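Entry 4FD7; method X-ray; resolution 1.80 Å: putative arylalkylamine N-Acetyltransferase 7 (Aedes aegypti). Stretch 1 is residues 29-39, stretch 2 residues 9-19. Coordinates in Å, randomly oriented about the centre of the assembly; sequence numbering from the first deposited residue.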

# COMPACT_ATOMS: atom_id res chain seq x y z
N VAL A 29 -17.12 -8.09 -15.80
CA VAL A 29 -17.49 -6.70 -15.91
C VAL A 29 -16.17 -5.96 -15.97
O VAL A 29 -15.12 -6.57 -15.74
CB VAL A 29 -18.36 -6.28 -14.71
CG1 VAL A 29 -17.56 -6.38 -13.41
CG2 VAL A 29 -18.96 -4.89 -14.92
N TRP A 30 -16.21 -4.68 -16.29
CA TRP A 30 -14.98 -3.90 -16.39
C TRP A 30 -14.76 -3.12 -15.12
O TRP A 30 -15.71 -2.65 -14.49
CB TRP A 30 -15.05 -2.93 -17.57
CG TRP A 30 -14.78 -3.55 -18.87
CD1 TRP A 30 -15.70 -4.02 -19.77
CD2 TRP A 30 -13.50 -3.74 -19.47
NE1 TRP A 30 -15.06 -4.51 -20.88
CE2 TRP A 30 -13.70 -4.35 -20.72
CE3 TRP A 30 -12.19 -3.45 -19.07
CZ2 TRP A 30 -12.65 -4.69 -21.58
CZ3 TRP A 30 -11.14 -3.80 -19.91
CH2 TRP A 30 -11.38 -4.41 -21.15
N TYR A 31 -13.49 -2.99 -14.74
CA TYR A 31 -13.10 -2.15 -13.62
C TYR A 31 -12.01 -1.20 -14.12
O TYR A 31 -11.41 -1.44 -15.16
CB TYR A 31 -12.48 -3.00 -12.50
CG TYR A 31 -13.41 -4.00 -11.84
CD1 TYR A 31 -14.04 -3.69 -10.63
CD2 TYR A 31 -13.64 -5.24 -12.40
CE1 TYR A 31 -14.89 -4.61 -10.01
CE2 TYR A 31 -14.48 -6.16 -11.80
CZ TYR A 31 -15.10 -5.84 -10.60
OH TYR A 31 -15.94 -6.76 -9.99
N ARG A 32 -11.75 -0.15 -13.36
CA ARG A 32 -10.62 0.72 -13.67
C ARG A 32 -9.86 1.05 -12.39
O ARG A 32 -10.42 0.99 -11.28
CB ARG A 32 -11.09 2.01 -14.33
CG ARG A 32 -12.01 2.86 -13.45
CD ARG A 32 -12.51 4.08 -14.19
NE ARG A 32 -13.30 4.96 -13.34
CZ ARG A 32 -14.60 4.79 -13.09
NH1 ARG A 32 -15.26 3.78 -13.64
NH2 ARG A 32 -15.23 5.64 -12.30
N VAL A 33 -8.58 1.38 -12.56
CA VAL A 33 -7.75 1.92 -11.50
C VAL A 33 -7.32 3.32 -11.93
O VAL A 33 -6.81 3.50 -13.05
CB VAL A 33 -6.49 1.07 -11.25
CG1 VAL A 33 -5.79 1.55 -9.96
CG2 VAL A 33 -6.84 -0.42 -11.16
N GLN A 34 -7.53 4.31 -11.07
CA GLN A 34 -7.29 5.70 -11.44
C GLN A 34 -6.81 6.53 -10.26
O GLN A 34 -6.86 6.07 -9.12
CB GLN A 34 -8.57 6.34 -11.99
CG GLN A 34 -9.72 6.38 -10.97
CD GLN A 34 -10.82 7.36 -11.37
OE1 GLN A 34 -11.75 7.01 -12.09
NE2 GLN A 34 -10.71 8.58 -10.88
N ASP A 35 -6.36 7.75 -10.56
CA ASP A 35 -6.05 8.71 -9.50
C ASP A 35 -7.25 8.87 -8.59
O ASP A 35 -8.40 8.91 -9.07
CB ASP A 35 -5.73 10.09 -10.08
CG ASP A 35 -4.40 10.15 -10.77
OD1 ASP A 35 -3.41 9.55 -10.28
OD2 ASP A 35 -4.33 10.83 -11.83
N LEU A 36 -7.01 8.93 -7.29
CA LEU A 36 -8.08 9.13 -6.32
C LEU A 36 -8.51 10.59 -6.33
O LEU A 36 -7.71 11.46 -5.98
CB LEU A 36 -7.59 8.73 -4.92
CG LEU A 36 -8.57 9.02 -3.79
CD1 LEU A 36 -9.77 8.07 -3.88
CD2 LEU A 36 -7.89 8.89 -2.42
N PRO A 37 -9.76 10.88 -6.73
CA PRO A 37 -10.24 12.26 -6.77
C PRO A 37 -10.26 12.88 -5.38
O PRO A 37 -10.54 12.18 -4.40
CB PRO A 37 -11.67 12.14 -7.33
CG PRO A 37 -11.68 10.83 -8.07
CD PRO A 37 -10.77 9.94 -7.26
N GLU A 38 -9.98 14.17 -5.29
CA GLU A 38 -9.95 14.82 -3.99
C GLU A 38 -11.27 14.65 -3.21
O GLU A 38 -11.25 14.40 -2.01
CB GLU A 38 -9.59 16.30 -4.13
CG GLU A 38 -8.18 16.55 -4.68
CD GLU A 38 -7.29 17.29 -3.70
OE1 GLU A 38 -7.79 17.64 -2.61
OE2 GLU A 38 -6.09 17.52 -4.01
N ASP A 39 -12.40 14.73 -3.91
CA ASP A 39 -13.70 14.66 -3.23
C ASP A 39 -14.05 13.24 -2.80
O ASP A 39 -15.14 12.99 -2.30
CB ASP A 39 -14.82 15.23 -4.11
CG ASP A 39 -15.03 14.43 -5.38
OD1 ASP A 39 -14.23 13.52 -5.66
OD2 ASP A 39 -15.99 14.74 -6.12
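Stretch 2 (9-19) VPFPSVWHRFQ

A classic β-bulge, which sets two residues of one strand against one of the other, interrupts the pairing of these two strands, and a single carbonyl marks the place: V33 O accepts from both W15 N (2.9 Å) and H16 N (3.2 Å). The extra residue is W15, whose psi of -31° departs from the extended values of its neighbours, so that V33 pairs with H16 but Q34 already faces V14, with CA atoms 4.2 Å apart.

Elsewhere the ladder is antiparallel. Strand 14-19 runs against strand 29-35 with 161° between their N-to-C directions, and the axes approach to 4.6 Å. Bonds from V33 N to H16 O and from Y31 N to F18 O are both 2.9 Å long, and F18 N reaches Y31 O at 3.2 Å. Between these rungs the non-hydrogen-bonded pairs draw closer, R32 and R17 with CA atoms 4.4 Å apart, and CA-H...O contacts such as R32 CA to H16 O at 3.3 Å add to the ladder.

Alternation sorts the side chains. On one face, Y31 and V33 meet F18 and H16: Y31 CB lies over the F18 ring, 3.4 Å from F18 CZ, while V33 CG2 approaches F18 CE2 at the ring edge, 3.9 Å away. The Y31 and F18 rings are nearly parallel yet slid apart. The other face carries W30, R32 and Q34 with Q19, R17 and V14; here Q19 CG packs over the W30 indole, 3.4 Å from W30 CE2.

Beyond the bulge, D35 secures the loop leading into stretch 2's strand. Its N donates to S13 O (2.9 Å), its OD2 accepts from S13 N (2.7 Å), and its OD1 takes the indole NE1 of W15 (2.9 Å). One carboxylate thus holds both the incoming loop and the side chain of the bulged residue. Further upstream, past the cis peptide before P12, F11 brings its ring atom CZ within 3.6 Å of L36 O.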

# COMPACT_ATOMS: atom_id res chain seq x y z
N VAL A 9 0.64 16.58 -15.67
CA VAL A 9 0.09 15.23 -15.78
C VAL A 9 -1.41 15.31 -15.54
O VAL A 9 -1.84 15.85 -14.53
CB VAL A 9 0.73 14.29 -14.74
CG1 VAL A 9 0.16 12.88 -14.86
CG2 VAL A 9 2.26 14.27 -14.89
N PRO A 10 -2.23 14.78 -16.47
CA PRO A 10 -3.68 14.90 -16.29
C PRO A 10 -4.16 14.34 -14.95
O PRO A 10 -3.65 13.30 -14.51
CB PRO A 10 -4.26 14.09 -17.46
CG PRO A 10 -3.16 14.14 -18.51
CD PRO A 10 -1.88 14.06 -17.71
N PHE A 11 -5.10 15.02 -14.32
CA PHE A 11 -5.60 14.60 -13.02
C PHE A 11 -7.07 14.94 -12.88
O PHE A 11 -7.47 16.09 -13.13
CB PHE A 11 -4.79 15.25 -11.89
CG PHE A 11 -5.18 14.77 -10.52
CD1 PHE A 11 -6.11 15.47 -9.76
CD2 PHE A 11 -4.62 13.61 -9.99
CE1 PHE A 11 -6.48 15.02 -8.49
CE2 PHE A 11 -4.98 13.16 -8.72
CZ PHE A 11 -5.92 13.86 -7.98
N PRO A 12 -7.89 13.96 -12.47
CA PRO A 12 -7.52 12.55 -12.28
C PRO A 12 -7.38 11.77 -13.58
O PRO A 12 -8.20 11.93 -14.48
CB PRO A 12 -8.69 11.99 -11.46
CG PRO A 12 -9.84 12.92 -11.74
CD PRO A 12 -9.22 14.27 -11.91
N SER A 13 -6.34 10.94 -13.67
CA SER A 13 -6.12 10.10 -14.83
C SER A 13 -6.55 8.68 -14.56
O SER A 13 -6.44 8.18 -13.43
CB SER A 13 -4.64 10.10 -15.21
OG SER A 13 -4.25 11.39 -15.64
N VAL A 14 -7.02 8.00 -15.60
CA VAL A 14 -7.24 6.57 -15.51
C VAL A 14 -5.99 5.84 -15.97
O VAL A 14 -5.51 6.05 -17.09
CB VAL A 14 -8.45 6.12 -16.35
CG1 VAL A 14 -8.64 4.60 -16.23
CG2 VAL A 14 -9.70 6.86 -15.89
N TRP A 15 -5.45 4.99 -15.12
CA TRP A 15 -4.17 4.36 -15.41
C TRP A 15 -4.28 2.96 -15.99
O TRP A 15 -3.40 2.54 -16.75
CB TRP A 15 -3.27 4.34 -14.17
CG TRP A 15 -2.96 5.73 -13.67
CD1 TRP A 15 -3.36 6.29 -12.50
CD2 TRP A 15 -2.20 6.74 -14.35
NE1 TRP A 15 -2.89 7.57 -12.39
CE2 TRP A 15 -2.18 7.87 -13.52
CE3 TRP A 15 -1.54 6.78 -15.58
CZ2 TRP A 15 -1.52 9.05 -13.88
CZ3 TRP A 15 -0.89 7.96 -15.94
CH2 TRP A 15 -0.88 9.08 -15.09
N HIS A 16 -5.31 2.23 -15.60
CA HIS A 16 -5.41 0.82 -15.96
C HIS A 16 -6.87 0.36 -16.01
O HIS A 16 -7.70 0.84 -15.24
CB HIS A 16 -4.63 0.00 -14.92
CG HIS A 16 -4.60 -1.47 -15.18
ND1 HIS A 16 -4.20 -2.02 -16.38
CD2 HIS A 16 -4.90 -2.52 -14.37
CE1 HIS A 16 -4.26 -3.34 -16.30
NE2 HIS A 16 -4.69 -3.67 -15.10
N ARG A 17 -7.18 -0.53 -16.94
CA ARG A 17 -8.52 -1.12 -17.01
C ARG A 17 -8.39 -2.63 -17.16
O ARG A 17 -7.45 -3.12 -17.77
CB ARG A 17 -9.33 -0.55 -18.19
CG ARG A 17 -9.59 0.95 -18.11
CD ARG A 17 -10.49 1.39 -19.25
NE ARG A 17 -10.56 2.84 -19.42
CZ ARG A 17 -11.44 3.62 -18.79
NH1 ARG A 17 -12.31 3.11 -17.94
NH2 ARG A 17 -11.44 4.93 -19.02
N PHE A 18 -9.35 -3.37 -16.60
CA PHE A 18 -9.27 -4.81 -16.65
C PHE A 18 -10.64 -5.42 -16.44
O PHE A 18 -11.55 -4.77 -15.91
CB PHE A 18 -8.30 -5.32 -15.57
CG PHE A 18 -8.76 -5.03 -14.17
CD1 PHE A 18 -9.53 -5.95 -13.47
CD2 PHE A 18 -8.42 -3.84 -13.55
CE1 PHE A 18 -9.96 -5.68 -12.18
CE2 PHE A 18 -8.85 -3.56 -12.25
CZ PHE A 18 -9.61 -4.48 -11.57
N GLN A 19 -10.80 -6.68 -16.85
CA GLN A 19 -12.03 -7.40 -16.61
C GLN A 19 -11.90 -8.42 -15.48
O GLN A 19 -10.87 -9.08 -15.33
CB GLN A 19 -12.48 -8.11 -17.88
CG GLN A 19 -12.75 -7.17 -19.06
CD GLN A 19 -13.01 -7.92 -20.35
OE1 GLN A 19 -14.16 -8.05 -20.78
NE2 GLN A 19 -11.95 -8.43 -20.95
O HOH W 1 -12.35 0.07 -17.03